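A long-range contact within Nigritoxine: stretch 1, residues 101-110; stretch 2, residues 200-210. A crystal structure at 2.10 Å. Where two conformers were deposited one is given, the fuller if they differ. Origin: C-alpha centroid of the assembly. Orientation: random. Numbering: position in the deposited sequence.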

# COMPACT_ATOMS: atom_id res chain seq x y z
N VAL A 101 -40.70 -15.81 -21.38
CA VAL A 101 -39.38 -15.31 -21.00
C VAL A 101 -38.85 -16.04 -19.75
O VAL A 101 -39.61 -16.26 -18.79
N ASN A 102 -37.58 -16.45 -19.80
CA ASN A 102 -36.83 -16.97 -18.66
C ASN A 102 -35.55 -16.15 -18.58
O ASN A 102 -34.57 -16.41 -19.30
N LEU A 103 -35.53 -15.17 -17.69
CA LEU A 103 -34.39 -14.27 -17.61
C LEU A 103 -33.11 -14.97 -17.19
O LEU A 103 -32.01 -14.44 -17.41
N ASN A 104 -33.24 -16.16 -16.59
CA ASN A 104 -32.05 -16.89 -16.10
C ASN A 104 -31.62 -18.05 -17.01
O ASN A 104 -30.79 -18.86 -16.60
N SER A 105 -32.19 -18.15 -18.21
CA SER A 105 -31.80 -19.25 -19.11
C SER A 105 -30.54 -18.89 -19.87
O SER A 105 -30.49 -17.85 -20.50
N PRO A 106 -29.52 -19.75 -19.84
CA PRO A 106 -28.31 -19.50 -20.64
C PRO A 106 -28.60 -19.31 -22.14
O PRO A 106 -28.06 -18.41 -22.78
N ASP A 107 -29.49 -20.11 -22.69
CA ASP A 107 -29.60 -20.20 -24.13
C ASP A 107 -31.01 -19.92 -24.66
O ASP A 107 -31.17 -19.56 -25.82
N LYS A 108 -32.03 -20.06 -23.81
CA LYS A 108 -33.42 -19.77 -24.20
C LYS A 108 -34.02 -18.66 -23.35
O LYS A 108 -35.00 -18.90 -22.58
N PRO A 109 -33.47 -17.42 -23.44
CA PRO A 109 -34.05 -16.37 -22.60
C PRO A 109 -35.48 -16.05 -23.00
O PRO A 109 -36.25 -15.57 -22.17
N TYR A 110 -35.84 -16.33 -24.26
CA TYR A 110 -37.22 -16.18 -24.75
C TYR A 110 -37.54 -17.33 -25.70
O TYR A 110 -36.69 -17.76 -26.46
N SER A 200 -27.75 -17.40 -5.65
CA SER A 200 -26.69 -17.22 -6.63
C SER A 200 -27.01 -17.99 -7.92
O SER A 200 -26.66 -17.53 -9.03
N THR A 201 -27.69 -19.13 -7.79
CA THR A 201 -28.06 -19.92 -8.94
C THR A 201 -29.13 -19.25 -9.76
O THR A 201 -29.09 -19.26 -10.99
N LEU A 202 -30.12 -18.69 -9.06
CA LEU A 202 -31.25 -18.03 -9.71
C LEU A 202 -30.91 -16.69 -10.36
O LEU A 202 -31.71 -16.15 -11.14
N LEU A 203 -29.72 -16.18 -10.06
CA LEU A 203 -29.26 -14.90 -10.61
C LEU A 203 -28.09 -15.06 -11.60
O LEU A 203 -27.67 -14.10 -12.22
N LEU A 204 -27.55 -16.27 -11.72
CA LEU A 204 -26.35 -16.51 -12.55
C LEU A 204 -26.39 -15.81 -13.90
O LEU A 204 -25.47 -15.06 -14.26
N ASP A 205 -27.45 -16.04 -14.67
CA ASP A 205 -27.55 -15.45 -16.00
C ASP A 205 -28.35 -14.15 -16.03
O ASP A 205 -28.26 -13.42 -16.99
N VAL A 206 -29.12 -13.88 -14.97
CA VAL A 206 -29.87 -12.61 -14.86
C VAL A 206 -28.92 -11.42 -14.74
O VAL A 206 -29.11 -10.38 -15.36
N LEU A 207 -27.88 -11.58 -13.93
CA LEU A 207 -26.98 -10.47 -13.63
C LEU A 207 -26.26 -9.89 -14.86
O LEU A 207 -26.31 -8.68 -15.08
N PRO A 208 -25.59 -10.76 -15.68
CA PRO A 208 -24.97 -10.24 -16.90
C PRO A 208 -25.98 -9.62 -17.87
O PRO A 208 -25.65 -8.67 -18.56
N ARG A 209 -27.20 -10.15 -17.93
CA ARG A 209 -28.23 -9.49 -18.75
C ARG A 209 -28.63 -8.16 -18.17
O ARG A 209 -28.87 -7.20 -18.91
N SER A 210 -28.71 -8.10 -16.85
CA SER A 210 -29.02 -6.83 -16.19
C SER A 210 -27.91 -5.83 -16.53
O SER A 210 -28.18 -4.73 -16.97

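The contact joins a loop that follows a short strand to a bend between two helical segments, and buries 438 Å² summed over both sides. The backbones come nearest at N104 and D205, whose CA atoms lie 4.7 Å apart. Two polar side chains, N104 from the first stretch and R209 from the second, reach across, and their hydrogen bonds across the contact all go to backbone atoms.

N104 leaves its CA sideways to the other stretch, but with chi1 at -157° (t) and chi2 at 41° its amide ends among the peptide groups of residues 201-206. The hydrogen-bond pattern fixes the amide's orientation. N104 ND2 donates to T201 O at 2.9 Å (N-H...O angle 149°), while N104 OD1 accepts from D205 N at 2.8 Å (147°) and, weakly, from V206 N at 3.2 Å (135°). L204 N, 3.5 Å from N104 OD1, has too poor an angle to count as a further donor. The residue's placement is also set from its own side: N102, with chi1 t and chi2 near -3°, brings its OD1 to 3.0 Å from N104 N, which donates to it. N102 and S105 are the ends of a type I turn, closed by S105 N donating to N102 O at 3.1 Å.

R209 points toward the loop and is extended through chi2 and chi3 (chi1 -61° m, chi2 -169° t, chi3 166° t), with chi4 at 114° turning the guanidinium, which reaches the carbonyls that follow the strand. R209 NH1 donates to L103 O at 2.9 Å and to S105 O at 2.7 Å; R209 NH2 also donates to S105 O at 2.9 Å, making that oxygen a shared acceptor. A longer contact, R209 NH2 to P106 O at 3.4 Å and 130°, is weak. These three carbonyl oxygens lie at the guanidinium edge, near its plane, where N-H groups are directed. P109 covers one face, its CG 3.6 Å from R209 NH2.

Apolar packing is slight by comparison. L103 (m, t) sets its CB 4.1 Å from CG2 of V206 (chi1 t), and that same V206 methyl lies 3.6 Å from N104 OD1.

D205 also points toward the loop. Its m rotamer (chi1 -83°) places the carboxylate beside P106, with D205 OD2 3.9 Å from P106 CG. Water 1 bridges the stretches, 2.8 Å from N104 O and 2.5 Å from D205 OD2.

S105 points away, and its t rotamer serves its own loop: S105 OG accepts from K108 N at 2.9 Å.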

# COMPACT_ATOMS: atom_id res chain seq x y z
CB VAL A 101 -39.41 -13.78 -20.77
CG1 VAL A 101 -38.04 -13.27 -20.32
CG2 VAL A 101 -39.84 -13.06 -22.07
CB ASN A 102 -36.51 -18.48 -18.80
CG ASN A 102 -35.75 -19.04 -17.60
OD1 ASN A 102 -35.39 -18.31 -16.65
ND2 ASN A 102 -35.47 -20.35 -17.64
CB LEU A 103 -34.68 -13.09 -16.69
CG LEU A 103 -35.88 -12.21 -17.05
CD1 LEU A 103 -36.14 -11.26 -15.89
CD2 LEU A 103 -35.65 -11.42 -18.35
CB ASN A 104 -32.27 -17.40 -14.67
CG ASN A 104 -30.96 -17.64 -13.94
OD1 ASN A 104 -30.04 -16.84 -14.06
ND2 ASN A 104 -30.86 -18.74 -13.19
CB SER A 105 -32.90 -19.56 -20.11
OG SER A 105 -32.51 -20.60 -21.01
CB PRO A 106 -27.48 -20.77 -20.45
CG PRO A 106 -28.01 -21.40 -19.20
CD PRO A 106 -29.45 -21.01 -19.08
CB ASP A 107 -29.09 -21.57 -24.58
CG ASP A 107 -29.78 -22.71 -23.85
OD1 ASP A 107 -30.30 -23.61 -24.54
OD2 ASP A 107 -29.81 -22.72 -22.59
CB LYS A 108 -34.28 -21.04 -24.10
CG LYS A 108 -33.93 -22.15 -25.08
CD LYS A 108 -34.99 -22.29 -26.17
CE LYS A 108 -34.94 -21.17 -27.21
NZ LYS A 108 -36.29 -20.79 -27.72
CB PRO A 109 -33.12 -15.16 -22.83
CG PRO A 109 -32.40 -15.45 -24.09
CD PRO A 109 -32.28 -16.95 -24.18
CB TYR A 110 -37.44 -14.83 -25.43
CG TYR A 110 -36.58 -14.62 -26.67
CD1 TYR A 110 -37.07 -14.88 -27.94
CD2 TYR A 110 -35.27 -14.15 -26.54
CE1 TYR A 110 -36.27 -14.69 -29.07
CE2 TYR A 110 -34.47 -13.96 -27.66
CZ TYR A 110 -34.96 -14.23 -28.91
OH TYR A 110 -34.14 -14.03 -30.01
CB SER A 200 -25.31 -17.60 -6.07
OG SER A 200 -25.25 -18.94 -5.64
CB THR A 201 -28.58 -21.31 -8.50
OG1 THR A 201 -27.50 -22.01 -7.92
CG2 THR A 201 -29.07 -22.13 -9.69
CB LEU A 202 -32.41 -17.86 -8.72
CG LEU A 202 -33.10 -19.19 -8.35
CD1 LEU A 202 -34.09 -18.99 -7.21
CD2 LEU A 202 -33.82 -19.80 -9.53
CB LEU A 203 -28.89 -13.93 -9.47
CG LEU A 203 -30.02 -13.35 -8.60
CD1 LEU A 203 -29.45 -12.54 -7.45
CD2 LEU A 203 -30.95 -12.48 -9.42
CB LEU A 204 -26.16 -18.03 -12.75
CG LEU A 204 -25.06 -18.50 -13.72
CD1 LEU A 204 -23.70 -18.05 -13.18
CD2 LEU A 204 -25.08 -20.02 -13.95
CB ASP A 205 -28.09 -16.46 -17.00
CG ASP A 205 -27.00 -17.38 -17.54
OD1 ASP A 205 -26.38 -17.01 -18.55
OD2 ASP A 205 -26.77 -18.48 -16.97
CB VAL A 206 -30.83 -12.60 -13.63
CG1 VAL A 206 -31.53 -11.24 -13.50
CG2 VAL A 206 -31.88 -13.71 -13.73
CB LEU A 207 -25.98 -10.87 -12.54
CG LEU A 207 -26.63 -11.06 -11.16
CD1 LEU A 207 -25.69 -11.80 -10.18
CD2 LEU A 207 -27.05 -9.69 -10.65
CB PRO A 208 -24.34 -11.51 -17.55
CG PRO A 208 -24.93 -12.69 -16.85
CD PRO A 208 -25.32 -12.20 -15.48
CB ARG A 209 -29.47 -10.36 -18.95
CG ARG A 209 -29.14 -11.65 -19.67
CD ARG A 209 -30.38 -12.42 -20.13
NE ARG A 209 -29.95 -13.42 -21.09
CZ ARG A 209 -30.01 -14.72 -20.89
NH1 ARG A 209 -30.52 -15.24 -19.76
NH2 ARG A 209 -29.56 -15.51 -21.84
CB SER A 210 -29.20 -7.03 -14.68
OG SER A 210 -29.56 -5.80 -14.05
O HOH W 1 -28.35 -19.73 -15.50